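Local coordinates for protein luciferase-like enzymeAMP-CoA-ligase (Zophobas atratus, PDB 4W8O) that probably activates carboxylic acids with ATP as acyl-adenylates for transfer to coenzyme A, as a luciferase-like member of the adenylate-forming ANL superfamily, at residues A[38-43]-A[258-262]; A[78-84]-A[244-248]; A[193-198]-A[383-389]; A[208-212]-A[353-357]. All blocks are in the same frame, centred on the assembly; numbering follows the deposited sequence.

Interaction 1. Residues A[38-43]-A[258-262]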
loop_
_atom_site.group_PDB
_atom_site.type_symbol
_atom_site.label_atom_id
_atom_site.label_comp_id
_atom_site.label_asym_id
_atom_site.label_seq_id
_atom_site.Cartn_x
_atom_site.Cartn_y
_atom_site.Cartn_z
ATOM N N ILE A 38 0.570 -1.311 16.256
ATOM C CA ILE A 38 0.606 -0.357 17.353
ATOM C C ILE A 38 -0.051 0.944 16.890
ATOM O O ILE A 38 0.373 1.528 15.891
ATOM C CB ILE A 38 2.054 -0.033 17.792
ATOM C CG1 ILE A 38 2.786 -1.297 18.263
ATOM C CG2 ILE A 38 2.055 1.015 18.905
ATOM C CD1 ILE A 38 4.206 -1.039 18.744
ATOM N N ASP A 39 -1.077 1.378 17.624
ATOM C CA ASP A 39 -1.615 2.726 17.509
ATOM C C ASP A 39 -0.709 3.721 18.249
ATOM O O ASP A 39 -0.757 3.834 19.475
ATOM C CB ASP A 39 -3.028 2.776 18.089
ATOM C CG ASP A 39 -3.738 4.084 17.795
ATOM O OD1 ASP A 39 -3.085 5.149 17.780
ATOM O OD2 ASP A 39 -4.966 4.048 17.594
ATOM N N GLY A 40 0.102 4.452 17.492
ATOM C CA GLY A 40 1.010 5.447 18.060
ATOM C C GLY A 40 0.344 6.577 18.835
ATOM O O GLY A 40 0.959 7.160 19.724
ATOM N N ASP A 41 -0.900 6.899 18.501
ATOM C CA ASP A 41 -1.619 7.968 19.187
ATOM C C ASP A 41 -2.117 7.537 20.560
ATOM O O ASP A 41 -1.978 8.274 21.533
ATOM C CB ASP A 41 -2.805 8.444 18.347
ATOM C CG ASP A 41 -2.377 9.173 17.093
ATOM O OD1 ASP A 41 -1.424 9.968 17.156
ATOM O OD2 ASP A 41 -3.013 8.969 16.043
ATOM N N LEU A 42 -2.702 6.347 20.629
ATOM C CA LEU A 42 -3.288 5.830 21.865
ATOM C C LEU A 42 -2.332 4.986 22.697
ATOM O O LEU A 42 -2.640 4.673 23.851
ATOM C CB LEU A 42 -4.528 4.990 21.551
ATOM C CG LEU A 42 -5.675 5.720 20.851
ATOM C CD1 LEU A 42 -6.811 4.745 20.585
ATOM C CD2 LEU A 42 -6.155 6.915 21.667
ATOM N N ASP A 43 -1.186 4.619 22.125
ATOM C CA ASP A 43 -0.224 3.725 22.779
ATOM C C ASP A 43 -0.889 2.406 23.176
ATOM O O ASP A 43 -0.749 1.938 24.303
ATOM C CB ASP A 43 0.430 4.413 23.993
ATOM C CG ASP A 43 1.617 3.636 24.555
ATOM O OD1 ASP A 43 2.307 2.933 23.788
ATOM O OD2 ASP A 43 1.861 3.735 25.777
ATOM N N MET A 258 7.773 9.152 18.896
ATOM C CA MET A 258 7.371 7.777 18.571
ATOM C C MET A 258 8.570 6.918 18.176
ATOM O O MET A 258 8.650 5.759 18.572
ATOM C CB MET A 258 6.301 7.748 17.468
ATOM C CG MET A 258 4.910 8.143 17.936
ATOM S SD MET A 258 3.667 8.074 16.621
ATOM C CE MET A 258 2.419 9.177 17.298
ATOM N N ILE A 259 9.502 7.487 17.413
ATOM C CA ILE A 259 10.744 6.780 17.055
ATOM C C ILE A 259 11.506 6.359 18.308
ATOM O O ILE A 259 12.001 5.230 18.398
ATOM C CB ILE A 259 11.663 7.628 16.149
ATOM C CG1 ILE A 259 11.034 7.768 14.760
ATOM C CG2 ILE A 259 13.043 6.991 16.027
ATOM C CD1 ILE A 259 11.654 8.851 13.908
ATOM N N GLU A 260 11.593 7.270 19.270
ATOM C CA GLU A 260 12.188 6.961 20.560
ATOM C C GLU A 260 11.364 5.936 21.340
ATOM O O GLU A 260 11.906 4.938 21.825
ATOM C CB GLU A 260 12.302 8.233 21.384
ATOM C CG GLU A 260 13.047 8.061 22.690
ATOM C CD GLU A 260 13.306 9.388 23.356
ATOM O OE1 GLU A 260 14.460 9.842 23.320
ATOM O OE2 GLU A 260 12.347 9.988 23.878
ATOM N N LYS A 261 10.061 6.194 21.459
ATOM C CA LYS A 261 9.183 5.397 22.323
ATOM C C LYS A 261 9.025 3.945 21.879
ATOM O O LYS A 261 9.002 3.048 22.717
ATOM C CB LYS A 261 7.796 6.041 22.438
ATOM C CG LYS A 261 6.871 5.331 23.421
ATOM C CD LYS A 261 5.582 6.101 23.662
ATOM C CE LYS A 261 4.734 5.440 24.737
ATOM N NZ LYS A 261 5.364 5.497 26.095
ATOM N N TYR A 262 8.891 3.715 20.579
ATOM C CA TYR A 262 8.676 2.361 20.062
ATOM C C TYR A 262 9.934 1.770 19.426
ATOM O O TYR A 262 9.908 0.637 18.954
ATOM C CB TYR A 262 7.505 2.352 19.070
ATOM C CG TYR A 262 6.224 2.867 19.690
ATOM C CD1 TYR A 262 5.590 2.156 20.700
ATOM C CD2 TYR A 262 5.663 4.077 19.286
ATOM C CE1 TYR A 262 4.425 2.621 21.287
ATOM C CE2 TYR A 262 4.497 4.554 19.868
ATOM C CZ TYR A 262 3.885 3.825 20.870
ATOM O OH TYR A 262 2.732 4.285 21.459
#

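Interaction 2. Residues A[78-84]-A[244-248]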
loop_
_atom_site.group_PDB
_atom_site.type_symbol
_atom_site.label_atom_id
_atom_site.label_comp_id
_atom_site.label_asym_id
_atom_site.label_seq_id
_atom_site.Cartn_x
_atom_site.Cartn_y
_atom_site.Cartn_z
ATOM N N THR A 78 -10.103 5.945 8.809
ATOM C CA THR A 78 -8.725 6.214 9.159
ATOM C C THR A 78 -8.136 4.972 9.832
ATOM O O THR A 78 -8.842 3.994 10.103
ATOM C CB THR A 78 -8.610 7.421 10.111
ATOM O OG1 THR A 78 -9.544 7.282 11.185
ATOM C CG2 THR A 78 -8.884 8.722 9.380
ATOM N N ASN A 79 -6.837 5.000 10.086
ATOM C CA ASN A 79 -6.161 3.865 10.704
ATOM C C ASN A 79 -6.490 3.754 12.195
ATOM O O ASN A 79 -6.524 4.755 12.922
ATOM C CB ASN A 79 -4.647 3.963 10.493
ATOM C CG ASN A 79 -4.241 3.739 9.043
ATOM O OD1 ASN A 79 -4.746 2.840 8.372
ATOM N ND2 ASN A 79 -3.304 4.535 8.565
ATOM N N SER A 80 -6.757 2.528 12.630
ATOM C CA SER A 80 -7.048 2.225 14.034
ATOM C C SER A 80 -6.650 0.778 14.273
ATOM O O SER A 80 -6.232 0.096 13.347
ATOM C CB SER A 80 -8.536 2.411 14.336
ATOM O OG SER A 80 -9.302 1.369 13.740
ATOM N N LEU A 81 -6.784 0.296 15.503
ATOM C CA LEU A 81 -6.542 -1.121 15.769
ATOM C C LEU A 81 -7.636 -2.031 15.196
ATOM O O LEU A 81 -7.474 -3.253 15.185
ATOM C CB LEU A 81 -6.378 -1.379 17.268
ATOM C CG LEU A 81 -5.120 -0.810 17.930
ATOM C CD1 LEU A 81 -5.172 -1.144 19.405
ATOM C CD2 LEU A 81 -3.839 -1.354 17.316
ATOM N N ASP A 82 -8.739 -1.454 14.711
ATOM C CA ASP A 82 -9.838 -2.258 14.173
ATOM C C ASP A 82 -10.006 -2.203 12.652
ATOM O O ASP A 82 -10.598 -3.122 12.076
ATOM C CB ASP A 82 -11.155 -1.849 14.830
ATOM C CG ASP A 82 -11.171 -2.105 16.332
ATOM O OD1 ASP A 82 -10.371 -2.917 16.832
ATOM O OD2 ASP A 82 -11.986 -1.479 17.018
ATOM N N ASN A 83 -9.507 -1.154 11.994
ATOM C CA ASN A 83 -9.891 -0.922 10.603
ATOM C C ASN A 83 -9.446 -2.018 9.629
ATOM O O ASN A 83 -10.140 -2.279 8.646
ATOM C CB ASN A 83 -9.452 0.461 10.104
ATOM C CG ASN A 83 -7.986 0.525 9.763
ATOM O OD1 ASN A 83 -7.136 0.333 10.623
ATOM N ND2 ASN A 83 -7.677 0.828 8.506
ATOM N N SER A 84 -8.317 -2.664 9.906
ATOM C CA SER A 84 -7.848 -3.754 9.048
ATOM C C SER A 84 -8.444 -5.136 9.399
ATOM O O SER A 84 -8.346 -6.072 8.604
ATOM C CB SER A 84 -6.310 -3.814 9.034
ATOM O OG SER A 84 -5.802 -4.253 10.277
ATOM N N ARG A 244 3.695 -2.972 12.419
ATOM C CA ARG A 244 3.215 -1.764 11.754
ATOM C C ARG A 244 2.764 -0.747 12.800
ATOM O O ARG A 244 1.932 -1.062 13.664
ATOM C CB ARG A 244 2.054 -2.093 10.818
ATOM C CG ARG A 244 1.617 -0.935 9.919
ATOM C CD ARG A 244 0.641 -1.391 8.839
ATOM N NE ARG A 244 -0.567 -1.984 9.417
ATOM C CZ ARG A 244 -1.609 -1.308 9.895
ATOM N NH1 ARG A 244 -1.641 0.020 9.863
ATOM N NH2 ARG A 244 -2.646 -1.967 10.399
ATOM N N VAL A 245 3.316 0.462 12.723
ATOM C CA VAL A 245 2.899 1.563 13.593
ATOM C C VAL A 245 2.186 2.644 12.773
ATOM O O VAL A 245 2.605 2.980 11.672
ATOM C CB VAL A 245 4.101 2.164 14.350
ATOM C CG1 VAL A 245 3.630 3.105 15.455
ATOM C CG2 VAL A 245 4.972 1.049 14.929
ATOM N N PHE A 246 1.087 3.163 13.303
ATOM C CA PHE A 246 0.364 4.231 12.629
ATOM C C PHE A 246 0.045 5.379 13.580
ATOM O O PHE A 246 0.015 5.213 14.799
ATOM C CB PHE A 246 -0.920 3.698 11.964
ATOM C CG PHE A 246 -1.881 3.051 12.921
ATOM C CD1 PHE A 246 -2.823 3.811 13.596
ATOM C CD2 PHE A 246 -1.838 1.682 13.151
ATOM C CE1 PHE A 246 -3.704 3.220 14.485
ATOM C CE2 PHE A 246 -2.717 1.084 14.036
ATOM C CZ PHE A 246 -3.648 1.856 14.710
ATOM N N ALA A 247 -0.164 6.549 12.992
ATOM C CA ALA A 247 -0.632 7.721 13.702
ATOM C C ALA A 247 -1.501 8.526 12.736
ATOM O O ALA A 247 -1.295 8.501 11.514
ATOM C CB ALA A 247 0.542 8.540 14.206
ATOM N N ARG A 248 -2.480 9.231 13.292
ATOM C CA ARG A 248 -3.482 9.902 12.486
ATOM C C ARG A 248 -2.891 11.053 11.685
ATOM O O ARG A 248 -3.199 11.215 10.511
ATOM C CB ARG A 248 -4.614 10.430 13.366
ATOM C CG ARG A 248 -5.940 10.448 12.639
ATOM C CD ARG A 248 -6.601 9.079 12.699
ATOM N NE ARG A 248 -7.318 8.882 13.962
ATOM C CZ ARG A 248 -8.490 9.441 14.257
ATOM N NH1 ARG A 248 -9.058 9.204 15.435
ATOM N NH2 ARG A 248 -9.097 10.243 13.385
HETATM O O HOH W 1 -2.822 6.993 9.868
HETATM O O HOH W 2 -4.440 0.519 11.103
HETATM O O HOH W 3 -3.200 -4.591 11.112
#

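Interaction 3. Residues A[193-198]-A[383-389]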
loop_
_atom_site.group_PDB
_atom_site.type_symbol
_atom_site.label_atom_id
_atom_site.label_comp_id
_atom_site.label_asym_id
_atom_site.label_seq_id
_atom_site.Cartn_x
_atom_site.Cartn_y
_atom_site.Cartn_z
ATOM N N LYS A 193 -10.971 4.642 -12.316
ATOM C CA LYS A 193 -11.415 3.289 -12.614
ATOM C C LYS A 193 -10.857 2.379 -11.540
ATOM O O LYS A 193 -9.904 2.746 -10.851
ATOM C CB LYS A 193 -10.920 2.862 -13.987
ATOM C CG LYS A 193 -11.414 3.770 -15.108
ATOM C CD LYS A 193 -10.260 4.309 -15.938
ATOM C CE LYS A 193 -10.631 5.575 -16.683
ATOM N NZ LYS A 193 -11.917 5.387 -17.396
ATOM N N ALA A 194 -11.467 1.208 -11.386
ATOM C CA ALA A 194 -11.091 0.291 -10.326
ATOM C C ALA A 194 -9.985 -0.641 -10.813
ATOM O O ALA A 194 -10.227 -1.569 -11.578
ATOM C CB ALA A 194 -12.292 -0.500 -9.835
ATOM N N ILE A 195 -8.769 -0.347 -10.366
ATOM C CA ILE A 195 -7.605 -1.185 -10.603
ATOM C C ILE A 195 -7.750 -2.510 -9.844
ATOM O O ILE A 195 -7.954 -2.520 -8.631
ATOM C CB ILE A 195 -6.338 -0.484 -10.082
ATOM C CG1 ILE A 195 -6.045 0.778 -10.894
ATOM C CG2 ILE A 195 -5.148 -1.438 -10.110
ATOM C CD1 ILE A 195 -5.169 1.779 -10.164
ATOM N N CYS A 196 -7.650 -3.621 -10.557
ATOM C CA CYS A 196 -7.756 -4.945 -9.929
ATOM C C CYS A 196 -6.402 -5.610 -9.790
ATOM O O CYS A 196 -5.699 -5.797 -10.792
ATOM C CB CYS A 196 -8.662 -5.851 -10.762
ATOM S SG CYS A 196 -10.378 -5.295 -10.769
ATOM N N HIS A 197 -6.032 -5.961 -8.556
ATOM C CA HIS A 197 -4.924 -6.883 -8.326
ATOM C C HIS A 197 -5.453 -8.249 -7.934
ATOM O O HIS A 197 -6.387 -8.365 -7.126
ATOM C CB HIS A 197 -3.966 -6.360 -7.261
ATOM C CG HIS A 197 -3.047 -5.304 -7.773
ATOM N ND1 HIS A 197 -2.010 -5.583 -8.636
ATOM C CD2 HIS A 197 -3.036 -3.964 -7.590
ATOM C CE1 HIS A 197 -1.386 -4.462 -8.946
ATOM N NE2 HIS A 197 -1.990 -3.465 -8.326
ATOM N N SER A 198 -4.841 -9.282 -8.510
ATOM C CA SER A 198 -5.152 -10.652 -8.167
ATOM C C SER A 198 -4.433 -11.008 -6.882
ATOM O O SER A 198 -3.612 -10.247 -6.385
ATOM C CB SER A 198 -4.717 -11.600 -9.289
ATOM O OG SER A 198 -3.317 -11.563 -9.476
ATOM N N ALA A 383 3.837 -8.270 -10.731
ATOM C CA ALA A 383 3.095 -7.438 -9.775
ATOM C C ALA A 383 2.076 -6.533 -10.461
ATOM O O ALA A 383 1.397 -5.751 -9.808
ATOM C CB ALA A 383 4.062 -6.583 -8.965
ATOM N N MET A 384 1.979 -6.639 -11.774
ATOM C CA MET A 384 1.110 -5.789 -12.571
ATOM C C MET A 384 -0.364 -6.121 -12.329
ATOM O O MET A 384 -0.732 -7.290 -12.176
ATOM C CB MET A 384 1.428 -6.020 -14.050
ATOM C CG MET A 384 1.425 -4.778 -14.916
ATOM S SD MET A 384 2.589 -4.970 -16.291
ATOM C CE MET A 384 2.124 -6.585 -16.930
ATOM N N MET A 385 -1.196 -5.083 -12.316
ATOM C CA MET A 385 -2.656 -5.242 -12.273
ATOM C C MET A 385 -3.149 -6.139 -13.402
ATOM O O MET A 385 -2.566 -6.151 -14.494
ATOM C CB MET A 385 -3.355 -3.886 -12.377
ATOM C CG MET A 385 -3.146 -3.141 -13.688
ATOM S SD MET A 385 -4.226 -1.701 -13.841
ATOM C CE MET A 385 -3.769 -1.150 -15.483
ATOM N N THR A 386 -4.228 -6.869 -13.128
ATOM C CA THR A 386 -4.838 -7.740 -14.121
ATOM C C THR A 386 -5.748 -6.982 -15.084
ATOM O O THR A 386 -6.002 -7.464 -16.173
ATOM C CB THR A 386 -5.657 -8.877 -13.468
ATOM O OG1 THR A 386 -6.604 -8.322 -12.550
ATOM C CG2 THR A 386 -4.751 -9.815 -12.738
ATOM N N GLY A 387 -6.232 -5.809 -14.690
ATOM C CA GLY A 387 -7.166 -5.047 -15.522
ATOM C C GLY A 387 -8.056 -4.174 -14.667
ATOM O O GLY A 387 -7.781 -3.996 -13.479
ATOM N N TYR A 388 -9.105 -3.610 -15.265
ATOM C CA TYR A 388 -10.089 -2.833 -14.504
ATOM C C TYR A 388 -11.304 -3.716 -14.192
ATOM O O TYR A 388 -11.595 -4.657 -14.923
ATOM C CB TYR A 388 -10.524 -1.566 -15.263
ATOM C CG TYR A 388 -9.461 -0.475 -15.425
ATOM C CD1 TYR A 388 -8.460 -0.273 -14.464
ATOM C CD2 TYR A 388 -9.488 0.384 -16.523
ATOM C CE1 TYR A 388 -7.514 0.736 -14.610
ATOM C CE2 TYR A 388 -8.548 1.401 -16.668
ATOM C CZ TYR A 388 -7.559 1.571 -15.712
ATOM O OH TYR A 388 -6.621 2.576 -15.859
ATOM N N TYR A 389 -12.011 -3.395 -13.113
ATOM C CA TYR A 389 -13.118 -4.218 -12.629
ATOM C C TYR A 389 -14.250 -4.322 -13.650
ATOM O O TYR A 389 -14.705 -5.416 -13.968
ATOM C CB TYR A 389 -13.647 -3.646 -11.312
ATOM C CG TYR A 389 -14.635 -4.524 -10.578
ATOM C CD1 TYR A 389 -14.332 -5.857 -10.277
ATOM C CD2 TYR A 389 -15.853 -4.019 -10.148
ATOM C CE1 TYR A 389 -15.231 -6.657 -9.580
ATOM C CE2 TYR A 389 -16.761 -4.811 -9.467
ATOM C CZ TYR A 389 -16.443 -6.125 -9.175
ATOM O OH TYR A 389 -17.348 -6.905 -8.494
#

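Interaction 4. Residues A[208-212]-A[353-357]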
loop_
_atom_site.group_PDB
_atom_site.type_symbol
_atom_site.label_atom_id
_atom_site.label_comp_id
_atom_site.label_asym_id
_atom_site.label_seq_id
_atom_site.Cartn_x
_atom_site.Cartn_y
_atom_site.Cartn_z
ATOM N N THR A 208 7.996 -8.398 -3.820
ATOM C CA THR A 208 8.994 -7.575 -4.499
ATOM C C THR A 208 9.519 -6.486 -3.563
ATOM O O THR A 208 10.722 -6.229 -3.524
ATOM C CB THR A 208 8.422 -6.940 -5.787
ATOM O OG1 THR A 208 8.121 -7.978 -6.732
ATOM C CG2 THR A 208 9.400 -5.941 -6.416
ATOM N N SER A 209 8.625 -5.867 -2.796
ATOM C CA SER A 209 9.035 -4.848 -1.825
ATOM C C SER A 209 9.965 -5.423 -0.730
ATOM O O SER A 209 10.891 -4.748 -0.277
ATOM C CB SER A 209 7.812 -4.115 -1.226
ATOM O OG SER A 209 7.120 -4.876 -0.246
ATOM N N PHE A 210 9.732 -6.671 -0.331
ATOM C CA PHE A 210 10.618 -7.351 0.612
ATOM C C PHE A 210 12.035 -7.527 0.047
ATOM O O PHE A 210 13.017 -7.253 0.739
ATOM C CB PHE A 210 10.038 -8.710 1.015
ATOM C CG PHE A 210 10.958 -9.532 1.871
ATOM C CD1 PHE A 210 11.091 -9.264 3.224
ATOM C CD2 PHE A 210 11.696 -10.574 1.323
ATOM C CE1 PHE A 210 11.945 -10.013 4.017
ATOM C CE2 PHE A 210 12.549 -11.332 2.110
ATOM C CZ PHE A 210 12.670 -11.053 3.461
ATOM N N TYR A 211 12.143 -7.963 -1.208
ATOM C CA TYR A 211 13.458 -8.142 -1.841
ATOM C C TYR A 211 14.145 -6.836 -2.250
ATOM O O TYR A 211 15.301 -6.855 -2.666
ATOM C CB TYR A 211 13.381 -9.130 -3.011
ATOM C CG TYR A 211 13.214 -10.539 -2.502
ATOM C CD1 TYR A 211 14.269 -11.193 -1.868
ATOM C CD2 TYR A 211 11.994 -11.194 -2.596
ATOM C CE1 TYR A 211 14.119 -12.477 -1.369
ATOM C CE2 TYR A 211 11.831 -12.478 -2.103
ATOM C CZ TYR A 211 12.897 -13.112 -1.489
ATOM O OH TYR A 211 12.741 -14.375 -0.992
ATOM N N CYS A 212 13.453 -5.707 -2.124
ATOM C CA CYS A 212 14.106 -4.401 -2.270
ATOM C C CYS A 212 15.108 -4.188 -1.142
ATOM O O CYS A 212 16.031 -3.390 -1.275
ATOM C CB CYS A 212 13.088 -3.262 -2.304
ATOM S SG CYS A 212 12.182 -3.156 -3.863
ATOM N N SER A 353 13.419 -2.256 -9.396
ATOM C CA SER A 353 13.165 -3.212 -8.322
ATOM C C SER A 353 13.345 -4.667 -8.800
ATOM O O SER A 353 13.336 -4.931 -10.006
ATOM C CB SER A 353 11.759 -2.990 -7.746
ATOM O OG SER A 353 10.815 -2.835 -8.785
ATOM N N PRO A 354 13.513 -5.612 -7.853
ATOM C CA PRO A 354 13.740 -7.011 -8.252
ATOM C C PRO A 354 12.625 -7.562 -9.133
ATOM O O PRO A 354 11.462 -7.172 -8.980
ATOM C CB PRO A 354 13.796 -7.772 -6.916
ATOM C CG PRO A 354 14.097 -6.745 -5.888
ATOM C CD PRO A 354 13.535 -5.444 -6.386
ATOM N N ARG A 355 13.005 -8.435 -10.065
ATOM C CA ARG A 355 12.076 -9.127 -10.952
ATOM C C ARG A 355 11.163 -8.181 -11.729
ATOM O O ARG A 355 10.035 -8.534 -12.064
ATOM C CB ARG A 355 11.267 -10.170 -10.162
ATOM C CG ARG A 355 12.040 -11.466 -9.939
ATOM C CD ARG A 355 11.225 -12.513 -9.200
ATOM N NE ARG A 355 10.037 -12.916 -9.929
ATOM C CZ ARG A 355 9.965 -13.917 -10.802
ATOM N NH1 ARG A 355 11.029 -14.659 -11.098
ATOM N NH2 ARG A 355 8.805 -14.174 -11.391
ATOM N N THR A 356 11.674 -6.986 -12.030
ATOM C CA THR A 356 10.949 -5.961 -12.763
ATOM C C THR A 356 11.745 -5.563 -14.008
ATOM O O THR A 356 12.982 -5.481 -13.963
ATOM C CB THR A 356 10.734 -4.717 -11.881
ATOM O OG1 THR A 356 9.959 -5.074 -10.727
ATOM C CG2 THR A 356 10.026 -3.602 -12.642
ATOM N N LEU A 357 11.036 -5.328 -15.115
ATOM C CA LEU A 357 11.639 -4.755 -16.322
ATOM C C LEU A 357 11.190 -3.299 -16.484
ATOM O O LEU A 357 10.018 -2.982 -16.273
ATOM C CB LEU A 357 11.228 -5.548 -17.563
ATOM C CG LEU A 357 11.515 -7.050 -17.579
ATOM C CD1 LEU A 357 10.854 -7.676 -18.796
ATOM C CD2 LEU A 357 13.005 -7.338 -17.565
HETATM O O HOH W 4 8.290 -8.373 -9.277
#

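Interaction 1. Residues A[38-43]-A[258-262]
A short hydrogen bond from Tyr262 OH to Asp43 OD1 (2.7 Å) joins a beta-hairpin connection to the C-terminal turn of a helix. Residues 40-43 link strand 35-39 to its antiparallel partner 44-47, while Tyr262 belongs to helix 252-262, which follows strand 243-246, the other neighbour of strand 35-39 in the mixed sheet of this alpha/beta domain. The second carboxylate oxygen of Asp43 meets Lys261 in a long salt bridge, OD2 to NZ 3.9 Å.

Within the connection, Asp39 OD1 accepts from Asp41 N (2.9 Å) in an Asx turn and also from Leu42 N (3.1 Å), three residues on, as in an Asx motif. The CA-to-CB bond of Asp39 points away from the helix. Asp41 has its main polar partner elsewhere, the backbone N of Arg248.

Beneath the polar layer, the Tyr262 ring meets Ile38 in a CH-pi contact, with Ile38 CG2 4.0 Å from the ring centroid and over the face. Met258 completes the packing as its methyl CE lies 3.5 Å from Gly40 O. Glycine at position 40 fits this packing: with Met258 placed as it is, an ideal CB would lie 2.7 Å from Met258 SD, a clash.

Interaction 2. Residues A[78-84]-A[244-248]
Water carries the polar links between residues 78-84 and 244-248, which share no direct hydrogen bond. One water accepts from Asn79 ND2 (2.8 Å) and donates to Ala247 O (2.7 Å); a second donates to Asn83 OD1 (2.7 Å) and accepts from Arg244 NH1 (3.1 Å); a third bridges Ser84 OG and Arg244 NH2, 2.8 Å from each. Such mediation suits a seam where both sides also have partners of their own: Asn79 ND2 also bonds Thr223 O, and Arg244 NH1 bonds His221.

The loop holds its own shape. Ser80 OG accepts from Asp82 N (3.0 Å) in an ST turn, and Ser80 N donates to Asn83 OD1 (3.0 Å). Into this curve reaches Phe246, whose p rotamer sends the ring at the loop backbone: its CZ lies 3.2 Å from Ser80 C, while Asn79 CB lies 3.6 Å from CD1 of the same ring and Leu81 CD2 approaches CZ at 4.1 Å. At the exposed margin, Thr78 CB packs on Arg248 CD (3.7 Å), while the hydroxyl of Thr78 bonds Glu124.

The loop joins strand 72-76 to helix 85-92 and thus belongs to one mixed sheet, whereas strand 243-246 lies in the other. A strand-to-helix loop docked on a strand of the companion sheet in this way is consistent with the paired alpha/beta subdomains of the large N-terminal domain of adenylate-forming enzymes.

Interaction 3. Residues A[193-198]-A[383-389]
Strand 194-198 and the short, weakly bonded strand around 387-388 run antiparallel; the end-to-end directions of the two segments lie 127° apart, and outside 387-388 residues 383-389 are loop. Backbone bonds join them: Cys196 N to Gly387 O (2.9 Å), Tyr389 N to Ala194 O (3.0 Å) and Thr386 N to Cys196 O (3.0 Å). Ile195 and Tyr388 form a non-hydrogen-bonded pair. Gly387 adopts angles (152/-168) at which a CB would jam against the carbonyl oxygen of Thr386.

Side chains pack on both faces of the pairing. With Ile195 on one face, Tyr388 receives Lys193 CB over its ring in a CH-pi contact, 3.7 Å from the centroid, and Ile195 CG2 meets Met385 CB at 3.8 Å. On the other face Cys196 SG makes a sulfur-aromatic contact at the edge of the Tyr389 ring, 5.2 Å from its centroid.

Lys193 probably closes the Ser/Thr/Gly-rich signature loop that, in relatives, is the phosphate-binding P-loop. In the eight-stranded mixed sheet strand 194-198 lies between strand 179-184 and the edge strand 387-388, and Ser198, the N-cap, leads straight into helix 199-211 by accepting from Ser201 N.

Interaction 4. Residues A[208-212]-A[353-357]
Side-chain rotamers set which atoms of residues 208-212 meet the turn at 353-356. Thr208 takes the m well, and its two branches divide the work: OG1 bonds back to Gln204 O and accepts from a water at 2.6 Å, while CG2 faces the turn, 3.5 Å from Pro354 O and 4.0 Å from Ser353 CB. Cys212, also m, lays SG 3.7 Å from Pro354 CD and 3.9 Å from Ser353 CB. Tyr211 shares that well; of its side chain, it is CB that meets the turn, 3.8 Å from Pro354 CG, and its ring leads away to stack with Phe11.

Pro354 is the hub of the packing. Its C-gamma exo ring fits against Tyr211 and Cys212, CG lying 3.4 Å from Tyr211 O, an oxygen that also accepts from Lys9 NZ. Proline suits the second position of this type II beta turn, as its ring restricts phi to around -60° (-57° observed). The third position, Arg355, takes left-handed angles (55/31), and its guanidinium pairs with Glu10 and Asp382 and lies in a cation-pi contact with Phe11.

Here the type II turn connects strand 351-352, at the edge of the nine-stranded mixed sheet, to strand 357-362 of the antiparallel sheet, so that the helix packs on the junction where the chain passes from an alpha/beta layer into an all-beta one, as in the ANL fold.

Taken together, the four contacts illustrate how chemistry follows position in a fold. Interactions 1 and 2 meet directly, about 11 Å between centres, because strands 35-39 and 243-246 are neighbours in one sheet: Gly40 N reaches Phe246 O at 2.8 Å. Interaction 1, the outermost at about 21 Å from the chain centre, relies on charge and an aromatic ring, whereas interaction 2 combines packing of Phe246 with water bridges between loop and strand. Interactions 3 and 4 share a continuous element, strand 194-198 running into helix 199-211. Interaction 3 is backbone pairing within a sheet; interaction 4, the most buried, is essentially apolar packing. Interactions 1 and 3 lie on opposite sides of the chain's centre.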